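Local coordinates for MAGE domain-containing protein (Xenopus laevis, PDB 7DG2) that probably serves as the Nse3 (MAGE) subunit of the Smc5/6 complex, pairing with Nse1 to bind and shape Nse4, at residues V17-L20 and L21-Q25; P29-R32 and A33-V36; Y47-I50 and I51-Q55. All blocks are in the same frame, centred on the assembly; numbering follows the deposited sequence.

From the N terminus the chain meets contact 1 (17-25) on the last turns of helix 6-23 and just past it, then contact 2 (29-36), where strand 30-31 gives way to helix 32-40, and finally contact 3 (47-55), the opening turns of helix 47-62. Each is local and closes only a helical turn; the three run in series, without nesting or crossing. They nevertheless meet in space, with centres 11 to 14 Å apart: Tyr-19 and Leu-20 of contact 1 pack on Ile-35 of contact 2, Val-17 on Ala-54 of contact 3, and Arg-32, Ile-35 and Val-36 of contact 2 on Tyr-47 and Ile-51. Together they join three helices of one winged-helix-like half of the MAGE domain.

Contact 1: V17-L20 and L21-Q25; sequences VQYL and LIKDQ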
loop_
_atom_site.group_PDB
_atom_site.type_symbol
_atom_site.label_atom_id
_atom_site.label_comp_id
_atom_site.label_asym_id
_atom_site.label_seq_id
_atom_site.Cartn_x
_atom_site.Cartn_y
_atom_site.Cartn_z
ATOM N N VAL B 17 -15.333 -2.975 9.161
ATOM C CA VAL B 17 -14.246 -3.551 8.367
ATOM C C VAL B 17 -13.552 -2.457 7.568
ATOM O O VAL B 17 -12.322 -2.371 7.542
ATOM C CB VAL B 17 -14.770 -4.671 7.450
ATOM C CG1 VAL B 17 -13.665 -5.161 6.498
ATOM C CG2 VAL B 17 -15.315 -5.823 8.284
ATOM N N GLN B 18 -14.335 -1.595 6.917
ATOM C CA GLN B 18 -13.732 -0.499 6.156
ATOM C C GLN B 18 -12.876 0.377 7.055
ATOM O O GLN B 18 -11.768 0.780 6.678
ATOM C CB GLN B 18 -14.807 0.361 5.501
ATOM C CG GLN B 18 -15.581 -0.290 4.397
ATOM C CD GLN B 18 -16.561 0.691 3.792
ATOM O OE1 GLN B 18 -17.745 0.698 4.145
ATOM N NE2 GLN B 18 -16.066 1.555 2.893
ATOM N N TYR B 19 -13.393 0.700 8.242
ATOM C CA TYR B 19 -12.670 1.557 9.170
ATOM C C TYR B 19 -11.367 0.905 9.606
ATOM O O TYR B 19 -10.323 1.564 9.661
ATOM C CB TYR B 19 -13.580 1.835 10.373
ATOM C CG TYR B 19 -13.030 2.734 11.438
ATOM C CD1 TYR B 19 -13.141 4.112 11.327
ATOM C CD2 TYR B 19 -12.458 2.212 12.587
ATOM C CE1 TYR B 19 -12.682 4.936 12.327
ATOM C CE2 TYR B 19 -11.986 3.034 13.580
ATOM C CZ TYR B 19 -12.096 4.392 13.446
ATOM O OH TYR B 19 -11.630 5.230 14.437
ATOM N N LEU B 20 -11.403 -0.398 9.913
ATOM C CA LEU B 20 -10.176 -1.079 10.328
ATOM C C LEU B 20 -9.110 -1.037 9.232
ATOM O O LEU B 20 -7.928 -0.775 9.504
ATOM C CB LEU B 20 -10.504 -2.524 10.716
ATOM C CG LEU B 20 -11.223 -2.588 12.067
ATOM C CD1 LEU B 20 -11.819 -3.968 12.265
ATOM C CD2 LEU B 20 -10.241 -2.267 13.200
ATOM N N LEU B 21 -9.505 -1.299 7.986
ATOM C CA LEU B 21 -8.547 -1.235 6.885
ATOM C C LEU B 21 -7.976 0.169 6.730
ATOM O O LEU B 21 -6.755 0.354 6.610
ATOM C CB LEU B 21 -9.224 -1.676 5.587
ATOM C CG LEU B 21 -9.651 -3.134 5.553
ATOM C CD1 LEU B 21 -10.463 -3.381 4.269
ATOM C CD2 LEU B 21 -8.415 -4.034 5.591
ATOM N N ILE B 22 -8.847 1.178 6.760
ATOM C CA ILE B 22 -8.388 2.536 6.492
ATOM C C ILE B 22 -7.527 3.049 7.637
ATOM O O ILE B 22 -6.493 3.694 7.416
ATOM C CB ILE B 22 -9.597 3.442 6.204
ATOM C CG1 ILE B 22 -10.175 3.028 4.839
ATOM C CG2 ILE B 22 -9.173 4.914 6.280
ATOM C CD1 ILE B 22 -11.575 3.525 4.553
ATOM N N LYS B 23 -7.903 2.732 8.881
ATOM C CA LYS B 23 -7.085 3.142 10.016
ATOM C C LYS B 23 -5.802 2.326 10.166
ATOM O O LYS B 23 -4.977 2.676 11.012
ATOM C CB LYS B 23 -7.910 3.070 11.311
ATOM C CG LYS B 23 -9.024 4.127 11.343
ATOM C CD LYS B 23 -8.428 5.555 11.293
ATOM C CE LYS B 23 -9.476 6.623 11.563
ATOM N NZ LYS B 23 -8.853 7.988 11.583
ATOM N N ASP B 24 -5.603 1.269 9.371
ATOM C CA ASP B 24 -4.341 0.545 9.384
ATOM C C ASP B 24 -3.334 1.113 8.394
ATOM O O ASP B 24 -2.197 0.633 8.356
ATOM C CB ASP B 24 -4.573 -0.954 9.066
ATOM C CG ASP B 24 -3.364 -1.834 9.406
ATOM O OD1 ASP B 24 -2.823 -1.702 10.526
ATOM O OD2 ASP B 24 -2.985 -2.702 8.575
ATOM N N GLN B 25 -3.724 2.122 7.600
ATOM C CA GLN B 25 -2.908 2.508 6.447
ATOM C C GLN B 25 -1.488 2.901 6.829
ATOM O O GLN B 25 -0.562 2.683 6.039
ATOM C CB GLN B 25 -3.564 3.649 5.669
ATOM C CG GLN B 25 -4.717 3.203 4.771
ATOM C CD GLN B 25 -5.358 4.368 4.044
ATOM O OE1 GLN B 25 -5.265 5.512 4.491
ATOM N NE2 GLN B 25 -6.020 4.084 2.925
#
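Leu-21, Ile-22 and Lys-23 return their amides to the carbonyls of Val-17, Gln-18 and Tyr-19 in regular alpha-helical i to i+4 bonds, the tightest being Lys-23 N to Tyr-19 O at 2.8 Å. Asp-24 N bonds to Leu-21 O, three residues back, at 3.1 Å, and Gln-25 N does likewise to Ile-22 O.

The main side-chain pair is Tyr-19 and Lys-23, one turn apart. CG of Lys-23 sits above the middle of the phenol ring, 3.8 Å from the Tyr-19 centroid and 11° off the ring normal, a CH-pi contact over the face. The lysine chain bends at chi2 (-62°), which brings its CE back to 3.7 Å from Tyr-19 CE1, near the rim on the hydroxyl side. Two methylenes, not the ammonium, therefore touch the aromatic ring. On another side of the helix, CG1 of Val-17 meets CD1 of Leu-21 more loosely, at 4.3 Å. Ile-22 lays CG1 3.3 Å from Gln-18 O, beside the carbonyl that receives its own amide.

Asp-24 directs its carboxylate to a salt bridge with Lys-27. One flank faces the partner subunits: Gln-18 packs on Phe-61 of the Nse1 chain, and Ile-22 packs on Ile-87 of the Nse1 chain and on Phe-70 of the Nse4 chain. Elsewhere around the turn, Tyr-19 and Leu-20 pack against Ile-35 of helix 32-40 and Ile-30 of strand 30-31, while Leu-20 and Leu-21 rest on Leu-58 of helix 47-62.

Contact 2: P29-R32 and A33-V36; sequences PIKR and ADIV
Lys-31 and Asp-34 face each other across the first turn of helix 32-40, and backbone bonds, water bridges and apolar packing all join the two segments. Among the backbone bonds, Lys-31 O, at the N-cap residue, takes two amides: Ile-35 N at 3.2 Å in a nearly straight bond (166°), and Asp-34 N at 3.0 Å in a weak, bent one. Val-36 N bonds to Arg-32 O and continues the helix.

The polar side-chain contact is indirect. Asp-34 OD2 crosses the lysine chain at a slant, 3.5 Å from Lys-31 CD. The extended lysine chain leaves Lys-31 NZ 4.8 Å from Asp-34 OD2, too far for a salt bridge. Water supplies the connection. One molecule donates to Asp-34 OD2 at 2.6 Å and accepts from Lys-31 N, tying the carboxylate to the N-cap backbone; a second donates to the same oxygen and reaches Lys-31 NZ through a weak bond. The other oxygen, OD1, is held by Arg-37 in a salt bridge, so both ends of the carboxylate are engaged. This cationic surrounding would be expected to favour its charged form.

Apolar packing comes from Ile-30 and Ile-35, whose side chains cross at about a right angle, CG2 of Ile-30 meeting CG1 of Ile-35 at 3.9 Å. With CG1 of Ile-35 anti to its carbonyl carbon (chi1 -58°), that branch lies over Lys-31 O and against Ile-30. Helix 6-23 covers this pair, and Ile-30 bonds through its backbone to Tyr-76 of strand 75-80. A short edge strand passing directly into a helix, beside a two-stranded hairpin, is characteristic of the winged-helix fold of MAGE domains.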
loop_
_atom_site.group_PDB
_atom_site.type_symbol
_atom_site.label_atom_id
_atom_site.label_comp_id
_atom_site.label_asym_id
_atom_site.label_seq_id
_atom_site.Cartn_x
_atom_site.Cartn_y
_atom_site.Cartn_z
ATOM N N PRO B 29 -1.937 1.998 15.737
ATOM C CA PRO B 29 -2.928 1.117 16.364
ATOM C C PRO B 29 -4.305 1.760 16.391
ATOM O O PRO B 29 -4.462 2.975 16.250
ATOM C CB PRO B 29 -2.377 0.901 17.777
ATOM C CG PRO B 29 -0.894 1.120 17.627
ATOM C CD PRO B 29 -0.767 2.227 16.606
ATOM N N ILE B 30 -5.321 0.920 16.575
ATOM C CA ILE B 30 -6.716 1.324 16.449
ATOM C C ILE B 30 -7.404 1.089 17.791
ATOM O O ILE B 30 -7.529 -0.059 18.231
ATOM C CB ILE B 30 -7.423 0.547 15.331
ATOM C CG1 ILE B 30 -6.582 0.627 14.048
ATOM C CG2 ILE B 30 -8.849 1.079 15.155
ATOM C CD1 ILE B 30 -6.956 -0.407 12.967
ATOM N N LYS B 31 -7.882 2.163 18.424
ATOM C CA LYS B 31 -8.529 2.008 19.731
ATOM C C LYS B 31 -9.914 1.393 19.582
ATOM O O LYS B 31 -10.708 1.835 18.757
ATOM C CB LYS B 31 -8.655 3.368 20.435
ATOM C CG LYS B 31 -7.337 4.064 20.728
ATOM C CD LYS B 31 -7.612 5.447 21.295
ATOM C CE LYS B 31 -6.341 6.215 21.623
ATOM N NZ LYS B 31 -6.693 7.474 22.346
ATOM N N ARG B 32 -10.224 0.376 20.405
ATOM C CA ARG B 32 -11.596 -0.126 20.441
ATOM C C ARG B 32 -12.593 1.004 20.680
ATOM O O ARG B 32 -13.667 1.043 20.061
ATOM C CB ARG B 32 -11.735 -1.185 21.541
ATOM C CG ARG B 32 -13.091 -1.836 21.620
ATOM C CD ARG B 32 -13.141 -2.776 22.824
ATOM N NE ARG B 32 -13.334 -1.992 24.046
ATOM C CZ ARG B 32 -13.328 -2.507 25.268
ATOM N NH1 ARG B 32 -13.137 -3.811 25.424
ATOM N NH2 ARG B 32 -13.529 -1.718 26.322
ATOM N N ALA B 33 -12.262 1.928 21.588
ATOM C CA ALA B 33 -13.200 3.001 21.904
ATOM C C ALA B 33 -13.508 3.870 20.687
ATOM O O ALA B 33 -14.633 4.364 20.556
ATOM C CB ALA B 33 -12.651 3.858 23.050
ATOM N N ASP B 34 -12.542 4.032 19.775
ATOM C CA ASP B 34 -12.796 4.817 18.567
ATOM C C ASP B 34 -13.652 4.046 17.571
ATOM O O ASP B 34 -14.518 4.629 16.918
ATOM C CB ASP B 34 -11.485 5.238 17.898
ATOM C CG ASP B 34 -10.736 6.317 18.667
ATOM O OD1 ASP B 34 -11.382 7.119 19.378
ATOM O OD2 ASP B 34 -9.493 6.374 18.544
ATOM N N ILE B 35 -13.434 2.730 17.428
ATOM C CA ILE B 35 -14.354 1.934 16.622
ATOM C C ILE B 35 -15.782 2.107 17.119
ATOM O O ILE B 35 -16.719 2.321 16.337
ATOM C CB ILE B 35 -13.953 0.448 16.649
ATOM C CG1 ILE B 35 -12.522 0.268 16.150
ATOM C CG2 ILE B 35 -14.942 -0.362 15.803
ATOM C CD1 ILE B 35 -12.015 -1.169 16.384
ATOM N N VAL B 36 -15.976 1.978 18.431
ATOM C CA VAL B 36 -17.335 2.001 18.964
ATOM C C VAL B 36 -17.961 3.385 18.809
ATOM O O VAL B 36 -19.119 3.515 18.390
ATOM C CB VAL B 36 -17.323 1.532 20.426
ATOM C CG1 VAL B 36 -18.731 1.631 21.023
ATOM C CG2 VAL B 36 -16.801 0.086 20.480
HETATM O O HOH W 1 -7.809 4.793 17.288
HETATM O O HOH W 2 -8.237 8.531 19.499
#

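Contact 3: Y47-I50 and I51-Q55; sequences YPEI and IHRAQ
Ile-51 N bonds to Tyr-47 O at 2.9 Å in an almost perfectly straight bond (179°), the first of four successive i to i+4 bonds. His-52 N to Pro-48 O, Arg-53 N to Glu-49 O and Ala-54 N to Ile-50 O follow.

Next in the polar order come Glu-49 and Arg-53, opposite charges one turn apart whose side chains lie side by side and point the same way. Glu-49 OE1 stays 4.5 Å from Arg-53 NH1, beyond a salt bridge, and its nearest atom on the arginine is CD, at 3.9 Å. The attraction is therefore probably weak. Arg-53 presses its CG to 3.3 Å from Glu-49 O, and its side chain also packs on Val-9 and Val-13 of helix 6-23.

These turns open helix 47-62, the third helix of the winged-helix-like half of the MAGE domain, which leads into strand 64-70 of its small antiparallel sheet. Ile-51 faces inward here: CG1 is anti to the carbonyl carbon (chi1 -62°), lying over Tyr-47 O, and an extended second torsion (-175°) carries Ile-51 CD1 to 3.7 Å from Tyr-47 CD1, approaching the ring obliquely. Pro-48 also adjoins the tyrosine, its CD standing 3.4 Å above the Tyr-47 ring plane and offset toward the rim. Farther out, Ile-50 and Ile-51 reach Ile-40 of helix 32-40, Ala-54 lies against Val-16 of helix 6-23, and Ile-51 and Gln-55 pack on Leu-66 of strand 64-70.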
loop_
_atom_site.group_PDB
_atom_site.type_symbol
_atom_site.label_atom_id
_atom_site.label_comp_id
_atom_site.label_asym_id
_atom_site.label_seq_id
_atom_site.Cartn_x
_atom_site.Cartn_y
_atom_site.Cartn_z
ATOM N N TYR B 47 -21.998 -3.900 20.465
ATOM C CA TYR B 47 -20.682 -3.736 19.846
ATOM C C TYR B 47 -19.840 -5.009 19.889
ATOM O O TYR B 47 -19.090 -5.242 18.924
ATOM C CB TYR B 47 -19.927 -2.532 20.451
ATOM C CG TYR B 47 -18.964 -2.836 21.579
ATOM C CD1 TYR B 47 -17.757 -3.485 21.343
ATOM C CD2 TYR B 47 -19.247 -2.442 22.881
ATOM C CE1 TYR B 47 -16.889 -3.767 22.349
ATOM C CE2 TYR B 47 -18.362 -2.714 23.916
ATOM C CZ TYR B 47 -17.191 -3.384 23.639
ATOM O OH TYR B 47 -16.303 -3.672 24.640
ATOM N N PRO B 48 -19.886 -5.855 20.931
ATOM C CA PRO B 48 -19.081 -7.088 20.857
ATOM C C PRO B 48 -19.446 -7.965 19.664
ATOM O O PRO B 48 -18.542 -8.501 19.001
ATOM C CB PRO B 48 -19.373 -7.774 22.206
ATOM C CG PRO B 48 -19.711 -6.581 23.142
ATOM C CD PRO B 48 -20.553 -5.725 22.252
ATOM N N GLU B 49 -20.745 -8.112 19.355
ATOM C CA GLU B 49 -21.144 -8.885 18.180
ATOM C C GLU B 49 -20.654 -8.227 16.901
ATOM O O GLU B 49 -20.215 -8.907 15.971
ATOM C CB GLU B 49 -22.664 -9.037 18.120
ATOM C CG GLU B 49 -23.117 -9.901 16.981
ATOM C CD GLU B 49 -24.615 -9.859 16.733
ATOM O OE1 GLU B 49 -25.032 -10.384 15.674
ATOM O OE2 GLU B 49 -25.364 -9.313 17.579
ATOM N N ILE B 50 -20.727 -6.901 16.831
ATOM C CA ILE B 50 -20.380 -6.231 15.578
ATOM C C ILE B 50 -18.882 -6.336 15.309
ATOM O O ILE B 50 -18.462 -6.622 14.180
ATOM C CB ILE B 50 -20.872 -4.771 15.602
ATOM C CG1 ILE B 50 -22.401 -4.754 15.477
ATOM C CG2 ILE B 50 -20.218 -3.966 14.476
ATOM C CD1 ILE B 50 -23.041 -3.375 15.694
ATOM N N ILE B 51 -18.052 -6.081 16.326
ATOM C CA ILE B 51 -16.608 -6.230 16.145
ATOM C C ILE B 51 -16.255 -7.696 15.890
ATOM O O ILE B 51 -15.353 -7.998 15.099
ATOM C CB ILE B 51 -15.843 -5.634 17.344
ATOM C CG1 ILE B 51 -16.126 -4.125 17.441
ATOM C CG2 ILE B 51 -14.338 -5.881 17.214
ATOM C CD1 ILE B 51 -15.340 -3.407 18.519
ATOM N N HIS B 52 -16.981 -8.630 16.512
ATOM C CA HIS B 52 -16.749 -10.042 16.223
ATOM C C HIS B 52 -16.999 -10.355 14.749
ATOM O O HIS B 52 -16.176 -11.000 14.090
ATOM C CB HIS B 52 -17.639 -10.912 17.117
ATOM C CG HIS B 52 -17.567 -12.369 16.783
ATOM N ND1 HIS B 52 -16.440 -13.130 17.009
ATOM C CD2 HIS B 52 -18.463 -13.193 16.191
ATOM C CE1 HIS B 52 -16.655 -14.369 16.597
ATOM N NE2 HIS B 52 -17.871 -14.431 16.089
ATOM N N ARG B 53 -18.131 -9.907 14.212
ATOM C CA ARG B 53 -18.421 -10.201 12.813
ATOM C C ARG B 53 -17.410 -9.531 11.885
ATOM O O ARG B 53 -17.053 -10.096 10.846
ATOM C CB ARG B 53 -19.848 -9.775 12.469
ATOM C CG ARG B 53 -20.919 -10.569 13.230
ATOM C CD ARG B 53 -22.327 -10.135 12.826
ATOM N NE ARG B 53 -22.501 -10.241 11.382
ATOM C CZ ARG B 53 -23.569 -9.813 10.714
ATOM N NH1 ARG B 53 -24.582 -9.248 11.359
ATOM N NH2 ARG B 53 -23.623 -9.951 9.394
ATOM N N ALA B 54 -16.944 -8.325 12.238
ATOM C CA ALA B 54 -15.908 -7.677 11.437
ATOM C C ALA B 54 -14.599 -8.445 11.508
ATOM O O ALA B 54 -13.901 -8.603 10.495
ATOM C CB ALA B 54 -15.705 -6.230 11.904
ATOM N N GLN B 55 -14.245 -8.930 12.701
ATOM C CA GLN B 55 -13.044 -9.737 12.849
ATOM C C GLN B 55 -13.121 -10.992 11.990
ATOM O O GLN B 55 -12.142 -11.358 11.324
ATOM C CB GLN B 55 -12.851 -10.101 14.328
ATOM C CG GLN B 55 -11.623 -10.960 14.592
ATOM C CD GLN B 55 -11.393 -11.211 16.069
ATOM O OE1 GLN B 55 -12.241 -10.895 16.897
ATOM N NE2 GLN B 55 -10.247 -11.812 16.400
#